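Local coordinates for prolyl-tRNA synthetase (Giardia lamblia ATCC 50803, PDB 3IAL), which probably charges tRNA(Pro) with L-proline in an ATP-dependent reaction, and is seen here holding the prolyl-adenylate intermediate, at residues Thr159-Glu167 with Thr275-Ser283; Tyr53-Leu64 with Leu291-Pro299. All coordinates share one frame; numbering follows the deposited sequence.

Contact 1. Residues Thr159-Glu167 with Thr275-Ser283; sequences TKPLIRVRE and TRVLACALS. With PR8 (5'-O-[(R)-hydroxy{[(2S)-pyrrolidin-2-ylcarbonyl]oxy}phosphoryl]adenosine), chain H.
Arg-276 grips the backbone of Ile-163 side-on. Its NE donates to Ile-163 O at 2.9 Å, in the carbonyl plane and on a lone pair, with an N-H...O angle of 160°. Arg-276 NH2 donates to Ile-163 O at 3.1 Å, less straight at 140°. The oxygen lies almost in the guanidinium plane. NH1 is bonded to Gln-237 O, so both ends of the group are fixed. A third hydrogen bond runs from Thr-275 OG1 to Leu-162 O, 2.7 Å long, the donor tilted from the carbonyl plane. Apolar contacts add to these bonds. Ala-279 CB touches Ile-163 CG1 at 3.7 Å and Leu-162 CB at 3.9 Å. Leu-162 CD1 reaches on to Leu-278 and Leu-282.

PR8 adds its adenine. Val-165 N donates to PR8 N1 and PR8 N6 donates to Val-165 O, both bonds weak. PR8 C4 lies over one face of the Arg-276 guanidinium, 3.6 Å above the guanidinium plane and toward its rim. Two bonds to one carbonyl oxygen, plus Gln-237, limit rotation of that group. The flat cation is thereby held against the adenine, consistent with the role of the class II motif 3 arginine.

Contact 2. Residues Tyr53-Leu64 with Leu291-Pro299; sequences YGFFMENAIMRL and LVLPPLIAP
Tyr-53 lays one ring face against Pro-299. Pro-299 CG stands 3.8 Å from the centroid of the Tyr-53 ring, a CH-pi contact offset toward the rim. The edge of the ring meets Leu-291 CD1, and Tyr-53 OH is hydrogen-bonded to Lys-360 O. One turn on, Phe-56 has CG anti to the backbone N (chi1 176°), which sets one ring face against Pro-299. Here Pro-299 CA makes the CH-pi contact, 3.8 Å from the Phe-56 centroid, and Ile-297 O lies at the ring edge. Pro-299 CG touches both rings.

Met-57 runs extended beyond CG. Met-57 CE packs on Leu-293 CD1 at 3.7 Å, while Met-57 CB meets Ile-297 CB at 3.8 Å. Ala-60 CB rests against Leu-296 O at 3.5 Å. Ile-61 lies alongside Ile-297, pointing the same way, with Ile-61 CG1 3.7 Å from Ile-297 CG2. Leu-64 ends the row, Leu-64 CD2 3.8 Å from Leu-296 CD2.

No hydrogen bond crosses this largely apolar contact. It packs helix 52-71 against the linker from helix 276-285 to strand 302-307 of the anticodon-binding region. Arg-63 forms a salt bridge with Glu-66 of the second subunit, so helix 52-71 is probably the motif 1 helix of the class II core.

In the fold
The two contacts lie side by side, their centres about 13 Å apart, and helix 276-285 joins them. In contact 1 this helix faces the 159-167 loop and the adenine of PR8. Leu-278 and Leu-282, which also touch Leu-162 in contact 1, pack on contact 2. Leu-282 CD2 meets Leu-293 CD2 at 3.4 Å, and Leu-278 CD1 meets Met-57 CB at 3.4 Å. Leu-278 CB also packs on Ile-61 CD1 at 3.8 Å. Contact 1 belongs to the adenylate pocket itself. Contact 2 lies farther from the ligand, the Ile-61 side chain about 11 Å from PR8. Packing is therefore continuous from the ligand, through the helix, to the linker entering the anticodon-binding region.

Contact 1. Residues Thr159-Glu167 with Thr275-Ser283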
loop_
_atom_site.group_PDB
_atom_site.type_symbol
_atom_site.label_atom_id
_atom_site.label_comp_id
_atom_site.label_asym_id
_atom_site.label_seq_id
_atom_site.Cartn_x
_atom_site.Cartn_y
_atom_site.Cartn_z
ATOM N N THR B 159 -3.183 25.514 -4.475
ATOM C CA THR B 159 -3.188 24.174 -3.916
ATOM C C THR B 159 -3.922 24.138 -2.566
ATOM O O THR B 159 -3.846 25.075 -1.776
ATOM C CB THR B 159 -1.754 23.608 -3.759
ATOM O OG1 THR B 159 -1.039 24.343 -2.764
ATOM C CG2 THR B 159 -0.984 23.679 -5.077
ATOM N N LYS B 160 -4.644 23.046 -2.336
ATOM C CA LYS B 160 -5.358 22.806 -1.092
ATOM C C LYS B 160 -5.164 21.325 -0.788
ATOM O O LYS B 160 -5.425 20.486 -1.655
ATOM C CB LYS B 160 -6.850 23.151 -1.265
ATOM C CG LYS B 160 -7.701 23.156 0.030
ATOM C CD LYS B 160 -8.986 23.999 -0.162
ATOM C CE LYS B 160 -9.875 24.085 1.102
ATOM N NZ LYS B 160 -9.429 25.091 2.152
ATOM N N PRO B 161 -4.689 20.984 0.425
ATOM C CA PRO B 161 -4.470 19.576 0.780
ATOM C C PRO B 161 -5.646 18.671 0.428
ATOM O O PRO B 161 -6.797 19.041 0.660
ATOM C CB PRO B 161 -4.276 19.626 2.298
ATOM C CG PRO B 161 -3.680 20.940 2.532
ATOM C CD PRO B 161 -4.302 21.873 1.526
ATOM N N LEU B 162 -5.337 17.503 -0.143
ATOM C CA LEU B 162 -6.321 16.474 -0.495
ATOM C C LEU B 162 -7.168 16.811 -1.728
ATOM O O LEU B 162 -7.538 15.915 -2.475
ATOM C CB LEU B 162 -7.248 16.140 0.685
ATOM C CG LEU B 162 -6.608 15.886 2.046
ATOM C CD1 LEU B 162 -7.665 15.530 3.056
ATOM C CD2 LEU B 162 -5.575 14.771 1.959
ATOM N N ILE B 163 -7.467 18.087 -1.935
ATOM C CA ILE B 163 -8.442 18.526 -2.937
ATOM C C ILE B 163 -7.763 18.936 -4.248
ATOM O O ILE B 163 -8.211 18.548 -5.314
ATOM C CB ILE B 163 -9.310 19.691 -2.365
ATOM C CG1 ILE B 163 -10.302 19.142 -1.336
ATOM C CG2 ILE B 163 -10.046 20.443 -3.462
ATOM C CD1 ILE B 163 -10.926 20.201 -0.470
ATOM N N ARG B 164 -6.698 19.724 -4.159
ATOM C CA ARG B 164 -5.945 20.171 -5.335
ATOM C C ARG B 164 -4.465 20.208 -4.995
ATOM O O ARG B 164 -3.987 21.194 -4.455
ATOM C CB ARG B 164 -6.375 21.577 -5.783
ATOM C CG ARG B 164 -7.625 21.638 -6.641
ATOM C CD ARG B 164 -7.686 22.973 -7.397
ATOM N NE ARG B 164 -7.591 24.103 -6.468
ATOM C CZ ARG B 164 -8.623 24.788 -5.976
ATOM N NH1 ARG B 164 -9.873 24.502 -6.334
ATOM N NH2 ARG B 164 -8.399 25.782 -5.120
ATOM N N VAL B 165 -3.751 19.130 -5.311
ATOM C CA VAL B 165 -2.331 19.017 -4.997
ATOM C C VAL B 165 -1.541 18.666 -6.259
ATOM O O VAL B 165 -2.114 18.291 -7.274
ATOM C CB VAL B 165 -2.069 17.982 -3.859
ATOM C CG1 VAL B 165 -2.546 18.535 -2.512
ATOM C CG2 VAL B 165 -2.723 16.643 -4.154
ATOM N N ARG B 166 -0.226 18.820 -6.197
ATOM C CA ARG B 166 0.623 18.571 -7.357
ATOM C C ARG B 166 1.188 17.148 -7.357
ATOM O O ARG B 166 1.507 16.626 -8.422
ATOM C CB ARG B 166 1.724 19.619 -7.458
ATOM C CG ARG B 166 1.185 20.978 -7.913
ATOM C CD ARG B 166 2.218 22.075 -7.811
ATOM N NE ARG B 166 3.210 22.021 -8.876
ATOM C CZ ARG B 166 4.494 22.384 -8.756
ATOM N NH1 ARG B 166 5.004 22.802 -7.599
ATOM N NH2 ARG B 166 5.288 22.302 -9.809
ATOM N N GLU B 167 1.313 16.537 -6.179
ATOM C CA GLU B 167 1.480 15.080 -6.079
ATOM C C GLU B 167 0.243 14.490 -5.419
ATOM O O GLU B 167 -0.090 14.822 -4.294
ATOM C CB GLU B 167 2.742 14.688 -5.307
ATOM C CG GLU B 167 2.826 13.193 -5.031
ATOM C CD GLU B 167 4.228 12.710 -4.688
ATOM O OE1 GLU B 167 5.104 13.549 -4.409
ATOM O OE2 GLU B 167 4.451 11.479 -4.701
ATOM N N THR B 275 -7.256 11.204 -3.102
ATOM C CA THR B 275 -7.392 11.774 -1.758
ATOM C C THR B 275 -8.648 12.637 -1.566
ATOM O O THR B 275 -9.033 12.941 -0.428
ATOM C CB THR B 275 -6.189 12.673 -1.445
ATOM O OG1 THR B 275 -6.080 13.682 -2.456
ATOM C CG2 THR B 275 -4.895 11.857 -1.390
ATOM N N ARG B 276 -9.265 13.049 -2.671
ATOM C CA ARG B 276 -10.548 13.766 -2.632
ATOM C C ARG B 276 -11.671 13.001 -1.929
ATOM O O ARG B 276 -12.576 13.616 -1.379
ATOM C CB ARG B 276 -10.999 14.118 -4.050
ATOM C CG ARG B 276 -10.156 15.181 -4.680
ATOM C CD ARG B 276 -10.654 15.504 -6.059
ATOM N NE ARG B 276 -10.096 16.755 -6.537
ATOM C CZ ARG B 276 -10.440 17.356 -7.665
ATOM N NH1 ARG B 276 -11.359 16.822 -8.471
ATOM N NH2 ARG B 276 -9.860 18.511 -7.982
ATOM N N VAL B 277 -11.629 11.671 -1.968
ATOM C CA VAL B 277 -12.610 10.846 -1.251
ATOM C C VAL B 277 -12.512 11.131 0.255
ATOM O O VAL B 277 -13.532 11.367 0.917
ATOM C CB VAL B 277 -12.402 9.341 -1.509
ATOM C CG1 VAL B 277 -13.460 8.510 -0.780
ATOM C CG2 VAL B 277 -12.429 9.032 -3.006
ATOM N N LEU B 278 -11.280 11.131 0.774
ATOM C CA LEU B 278 -11.016 11.485 2.167
ATOM C C LEU B 278 -11.452 12.927 2.440
ATOM O O LEU B 278 -12.116 13.194 3.437
ATOM C CB LEU B 278 -9.534 11.292 2.507
ATOM C CG LEU B 278 -9.078 11.587 3.940
ATOM C CD1 LEU B 278 -9.804 10.687 4.931
ATOM C CD2 LEU B 278 -7.555 11.435 4.081
ATOM N N ALA B 279 -11.102 13.846 1.547
ATOM C CA ALA B 279 -11.555 15.233 1.663
ATOM C C ALA B 279 -13.072 15.303 1.894
ATOM O O ALA B 279 -13.527 16.013 2.794
ATOM C CB ALA B 279 -11.170 16.034 0.435
ATOM N N CYS B 280 -13.836 14.558 1.095
ATOM C CA CYS B 280 -15.306 14.537 1.203
ATOM C C CYS B 280 -15.792 14.032 2.564
ATOM O O CYS B 280 -16.559 14.706 3.239
ATOM C CB CYS B 280 -15.927 13.676 0.100
ATOM S SG CYS B 280 -15.869 14.402 -1.548
ATOM N N ALA B 281 -15.326 12.853 2.955
ATOM C CA ALA B 281 -15.713 12.229 4.224
ATOM C C ALA B 281 -15.422 13.129 5.419
ATOM O O ALA B 281 -16.238 13.230 6.334
ATOM C CB ALA B 281 -14.999 10.912 4.395
ATOM N N LEU B 282 -14.261 13.783 5.415
ATOM C CA LEU B 282 -13.887 14.638 6.543
ATOM C C LEU B 282 -14.742 15.898 6.554
ATOM O O LEU B 282 -15.210 16.330 7.606
ATOM C CB LEU B 282 -12.406 15.008 6.498
ATOM C CG LEU B 282 -11.382 13.861 6.568
ATOM C CD1 LEU B 282 -9.995 14.454 6.604
ATOM C CD2 LEU B 282 -11.589 12.916 7.751
ATOM N N SER B 283 -14.956 16.462 5.370
ATOM C CA SER B 283 -15.569 17.776 5.231
ATOM C C SER B 283 -17.064 17.739 5.518
ATOM O O SER B 283 -17.605 18.635 6.176
ATOM C CB SER B 283 -15.319 18.327 3.825
ATOM O OG SER B 283 -13.934 18.602 3.611
HETATM C C PR8 H . -8.586 9.661 -14.671
HETATM N N PR8 H . -7.033 8.005 -15.498
HETATM O O PR8 H . -7.568 10.311 -14.424
HETATM P P PR8 H . -9.953 11.472 -13.657
HETATM N N1 PR8 H . -5.806 16.619 -6.537
HETATM C C2 PR8 H . -6.452 15.622 -5.942
HETATM N N3 PR8 H . -7.203 14.755 -6.625
HETATM C C4 PR8 H . -7.341 14.853 -7.946
HETATM C C5 PR8 H . -6.686 15.890 -8.603
HETATM C C6 PR8 H . -5.904 16.780 -7.871
HETATM N N6 PR8 H . -5.263 17.774 -8.487
HETATM N N7 PR8 H . -6.970 15.784 -9.895
HETATM C C8 PR8 H . -7.771 14.727 -10.053
HETATM N N9 PR8 H . -8.010 14.156 -8.865
HETATM C CA PR8 H . -8.466 8.265 -15.280
HETATM C CB PR8 H . -8.952 7.242 -14.266
HETATM C CD PR8 H . -6.732 6.700 -14.921
HETATM C CG PR8 H . -7.662 6.629 -13.704
HETATM C "C1'" PR8 H . -8.871 12.949 -8.656
HETATM O O10 PR8 H . -9.864 10.082 -14.472
HETATM O O1P PR8 H . -9.535 12.651 -14.458
HETATM C "C2'" PR8 H . -10.368 13.232 -8.932
HETATM O "O2'" PR8 H . -11.181 12.564 -7.955
HETATM O O2P PR8 H . -11.495 11.601 -13.226
HETATM C "C3'" PR8 H . -10.600 12.548 -10.258
HETATM O "O3'" PR8 H . -11.980 12.208 -10.408
HETATM C "C4'" PR8 H . -9.775 11.303 -9.987
HETATM O "O4'" PR8 H . -8.511 11.886 -9.596
HETATM C "C5'" PR8 H . -9.679 10.485 -11.256
HETATM O "O5'" PR8 H . -9.120 11.261 -12.297
#

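Contact 2. Residues Tyr53-Leu64 with Leu291-Pro299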
loop_
_atom_site.group_PDB
_atom_site.type_symbol
_atom_site.label_atom_id
_atom_site.label_comp_id
_atom_site.label_asym_id
_atom_site.label_seq_id
_atom_site.Cartn_x
_atom_site.Cartn_y
_atom_site.Cartn_z
ATOM N N TYR B 53 -1.806 10.364 11.470
ATOM C CA TYR B 53 -3.237 10.311 11.724
ATOM C C TYR B 53 -4.019 10.435 10.411
ATOM O O TYR B 53 -4.984 9.716 10.187
ATOM C CB TYR B 53 -3.646 11.406 12.725
ATOM C CG TYR B 53 -4.939 11.104 13.428
ATOM C CD1 TYR B 53 -4.996 10.123 14.416
ATOM C CD2 TYR B 53 -6.109 11.781 13.102
ATOM C CE1 TYR B 53 -6.183 9.829 15.066
ATOM C CE2 TYR B 53 -7.311 11.491 13.748
ATOM C CZ TYR B 53 -7.334 10.508 14.722
ATOM O OH TYR B 53 -8.496 10.211 15.360
ATOM N N GLY B 54 -3.585 11.345 9.546
ATOM C CA GLY B 54 -4.157 11.477 8.212
ATOM C C GLY B 54 -3.860 10.310 7.276
ATOM O O GLY B 54 -4.759 9.825 6.584
ATOM N N PHE B 55 -2.609 9.841 7.237
ATOM C CA PHE B 55 -2.285 8.754 6.303
ATOM C C PHE B 55 -3.044 7.460 6.603
ATOM O O PHE B 55 -3.367 6.714 5.685
ATOM C CB PHE B 55 -0.792 8.433 6.225
ATOM C CG PHE B 55 -0.459 7.517 5.078
ATOM C CD1 PHE B 55 -0.563 7.974 3.772
ATOM C CD2 PHE B 55 -0.132 6.185 5.294
ATOM C CE1 PHE B 55 -0.298 7.127 2.694
ATOM C CE2 PHE B 55 0.145 5.332 4.215
ATOM C CZ PHE B 55 0.065 5.809 2.921
ATOM N N PHE B 56 -3.325 7.189 7.876
ATOM C CA PHE B 56 -4.107 6.007 8.229
ATOM C C PHE B 56 -5.468 5.987 7.511
ATOM O O PHE B 56 -5.935 4.932 7.089
ATOM C CB PHE B 56 -4.329 5.894 9.742
ATOM C CG PHE B 56 -5.200 4.741 10.113
ATOM C CD1 PHE B 56 -4.642 3.536 10.493
ATOM C CD2 PHE B 56 -6.581 4.830 9.992
ATOM C CE1 PHE B 56 -5.437 2.451 10.787
ATOM C CE2 PHE B 56 -7.386 3.744 10.284
ATOM C CZ PHE B 56 -6.810 2.551 10.682
ATOM N N MET B 57 -6.093 7.157 7.391
ATOM C CA MET B 57 -7.403 7.288 6.745
ATOM C C MET B 57 -7.316 7.014 5.243
ATOM O O MET B 57 -8.142 6.296 4.686
ATOM C CB MET B 57 -7.956 8.693 6.961
ATOM C CG MET B 57 -8.063 9.130 8.441
ATOM S SD MET B 57 -8.426 10.886 8.615
ATOM C CE MET B 57 -8.196 11.112 10.405
ATOM N N GLU B 58 -6.304 7.593 4.604
ATOM C CA GLU B 58 -6.074 7.445 3.165
ATOM C C GLU B 58 -5.777 6.000 2.825
ATOM O O GLU B 58 -6.327 5.446 1.868
ATOM C CB GLU B 58 -4.891 8.320 2.723
ATOM C CG GLU B 58 -4.506 8.173 1.251
ATOM C CD GLU B 58 -5.547 8.721 0.292
ATOM O OE1 GLU B 58 -6.501 9.408 0.737
ATOM O OE2 GLU B 58 -5.391 8.472 -0.923
ATOM N N ASN B 59 -4.895 5.401 3.612
ATOM C CA ASN B 59 -4.514 4.015 3.414
ATOM C C ASN B 59 -5.712 3.087 3.593
ATOM O O ASN B 59 -5.870 2.126 2.843
ATOM C CB ASN B 59 -3.412 3.630 4.386
ATOM C CG ASN B 59 -2.750 2.320 4.026
ATOM O OD1 ASN B 59 -2.702 1.399 4.837
ATOM N ND2 ASN B 59 -2.242 2.226 2.801
ATOM N N ALA B 60 -6.569 3.397 4.566
ATOM C CA ALA B 60 -7.767 2.595 4.811
ATOM C C ALA B 60 -8.729 2.671 3.634
ATOM O O ALA B 60 -9.311 1.661 3.239
ATOM C CB ALA B 60 -8.456 3.038 6.093
ATOM N N ILE B 61 -8.900 3.863 3.072
ATOM C CA ILE B 61 -9.779 4.038 1.922
ATOM C C ILE B 61 -9.261 3.228 0.728
ATOM O O ILE B 61 -10.028 2.465 0.103
ATOM C CB ILE B 61 -9.929 5.514 1.540
ATOM C CG1 ILE B 61 -10.791 6.239 2.587
ATOM C CG2 ILE B 61 -10.555 5.647 0.141
ATOM C CD1 ILE B 61 -10.770 7.747 2.470
ATOM N N MET B 62 -7.966 3.365 0.440
ATOM C CA MET B 62 -7.357 2.684 -0.717
ATOM C C MET B 62 -7.256 1.172 -0.518
ATOM O O MET B 62 -7.445 0.414 -1.468
ATOM C CB MET B 62 -5.989 3.287 -1.070
ATOM C CG MET B 62 -6.071 4.760 -1.486
ATOM S SD MET B 62 -7.069 4.999 -2.972
ATOM C CE MET B 62 -7.432 6.749 -2.833
ATOM N N ARG B 63 -6.984 0.729 0.706
ATOM C CA ARG B 63 -7.018 -0.705 1.012
ATOM C C ARG B 63 -8.406 -1.286 0.741
ATOM O O ARG B 63 -8.517 -2.388 0.214
ATOM C CB ARG B 63 -6.635 -0.984 2.475
ATOM C CG ARG B 63 -5.146 -0.902 2.782
ATOM C CD ARG B 63 -4.694 -2.102 3.627
ATOM N NE ARG B 63 -3.296 -1.999 4.060
ATOM C CZ ARG B 63 -2.890 -1.620 5.273
ATOM N NH1 ARG B 63 -3.764 -1.287 6.224
ATOM N NH2 ARG B 63 -1.587 -1.572 5.543
ATOM N N LEU B 64 -9.456 -0.560 1.135
ATOM C CA LEU B 64 -10.825 -1.006 0.863
ATOM C C LEU B 64 -11.078 -1.107 -0.639
ATOM O O LEU B 64 -11.647 -2.086 -1.112
ATOM C CB LEU B 64 -11.867 -0.084 1.503
ATOM C CG LEU B 64 -13.326 -0.460 1.200
ATOM C CD1 LEU B 64 -13.704 -1.851 1.771
ATOM C CD2 LEU B 64 -14.284 0.614 1.704
ATOM N N LEU B 291 -13.181 16.977 13.671
ATOM C CA LEU B 291 -13.486 15.819 12.859
ATOM C C LEU B 291 -14.552 14.946 13.504
ATOM O O LEU B 291 -14.710 14.939 14.719
ATOM C CB LEU B 291 -12.228 14.963 12.620
ATOM C CG LEU B 291 -11.031 15.633 11.940
ATOM C CD1 LEU B 291 -9.850 14.684 11.879
ATOM C CD2 LEU B 291 -11.393 16.135 10.553
ATOM N N VAL B 292 -15.267 14.220 12.653
ATOM C CA VAL B 292 -16.238 13.209 13.039
ATOM C C VAL B 292 -16.031 12.068 12.031
ATOM O O VAL B 292 -16.529 12.128 10.920
ATOM C CB VAL B 292 -17.679 13.770 12.933
ATOM C CG1 VAL B 292 -18.719 12.680 13.141
ATOM C CG2 VAL B 292 -17.884 14.943 13.923
ATOM N N LEU B 293 -15.289 11.038 12.426
ATOM C CA LEU B 293 -14.798 10.027 11.487
ATOM C C LEU B 293 -15.709 8.804 11.386
ATOM O O LEU B 293 -16.054 8.206 12.401
ATOM C CB LEU B 293 -13.396 9.559 11.902
ATOM C CG LEU B 293 -12.327 10.645 12.007
ATOM C CD1 LEU B 293 -11.043 10.059 12.592
ATOM C CD2 LEU B 293 -12.065 11.284 10.644
ATOM N N PRO B 294 -16.079 8.415 10.157
ATOM C CA PRO B 294 -16.655 7.091 9.970
ATOM C C PRO B 294 -15.677 6.009 10.455
ATOM O O PRO B 294 -14.456 6.217 10.379
ATOM C CB PRO B 294 -16.849 7.004 8.461
ATOM C CG PRO B 294 -16.912 8.416 7.993
ATOM C CD PRO B 294 -15.986 9.161 8.891
ATOM N N PRO B 295 -16.197 4.878 10.981
ATOM C CA PRO B 295 -15.350 3.815 11.531
ATOM C C PRO B 295 -14.218 3.339 10.617
ATOM O O PRO B 295 -13.106 3.111 11.101
ATOM C CB PRO B 295 -16.344 2.674 11.795
ATOM C CG PRO B 295 -17.614 3.359 12.107
ATOM C CD PRO B 295 -17.622 4.641 11.277
ATOM N N LEU B 296 -14.497 3.194 9.323
ATOM C CA LEU B 296 -13.494 2.747 8.345
ATOM C C LEU B 296 -12.166 3.491 8.490
ATOM O O LEU B 296 -11.097 2.887 8.459
ATOM C CB LEU B 296 -14.009 2.938 6.911
ATOM C CG LEU B 296 -13.011 2.566 5.801
ATOM C CD1 LEU B 296 -12.799 1.051 5.769
ATOM C CD2 LEU B 296 -13.451 3.095 4.425
ATOM N N ILE B 297 -12.249 4.807 8.647
ATOM C CA ILE B 297 -11.056 5.655 8.643
ATOM C C ILE B 297 -10.668 6.204 10.010
ATOM O O ILE B 297 -9.809 7.060 10.087
ATOM C CB ILE B 297 -11.198 6.834 7.638
ATOM C CG1 ILE B 297 -12.412 7.723 7.979
ATOM C CG2 ILE B 297 -11.280 6.292 6.222
ATOM C CD1 ILE B 297 -12.414 9.111 7.283
ATOM N N ALA B 298 -11.282 5.717 11.084
ATOM C CA ALA B 298 -10.890 6.138 12.428
ATOM C C ALA B 298 -9.661 5.337 12.853
ATOM O O ALA B 298 -9.750 4.114 13.003
ATOM C CB ALA B 298 -12.035 5.911 13.422
ATOM N N PRO B 299 -8.509 6.007 13.044
ATOM C CA PRO B 299 -7.355 5.257 13.564
ATOM C C PRO B 299 -7.630 4.610 14.930
ATOM O O PRO B 299 -7.072 3.557 15.230
ATOM C CB PRO B 299 -6.255 6.324 13.658
ATOM C CG PRO B 299 -6.623 7.317 12.621
ATOM C CD PRO B 299 -8.134 7.394 12.714
#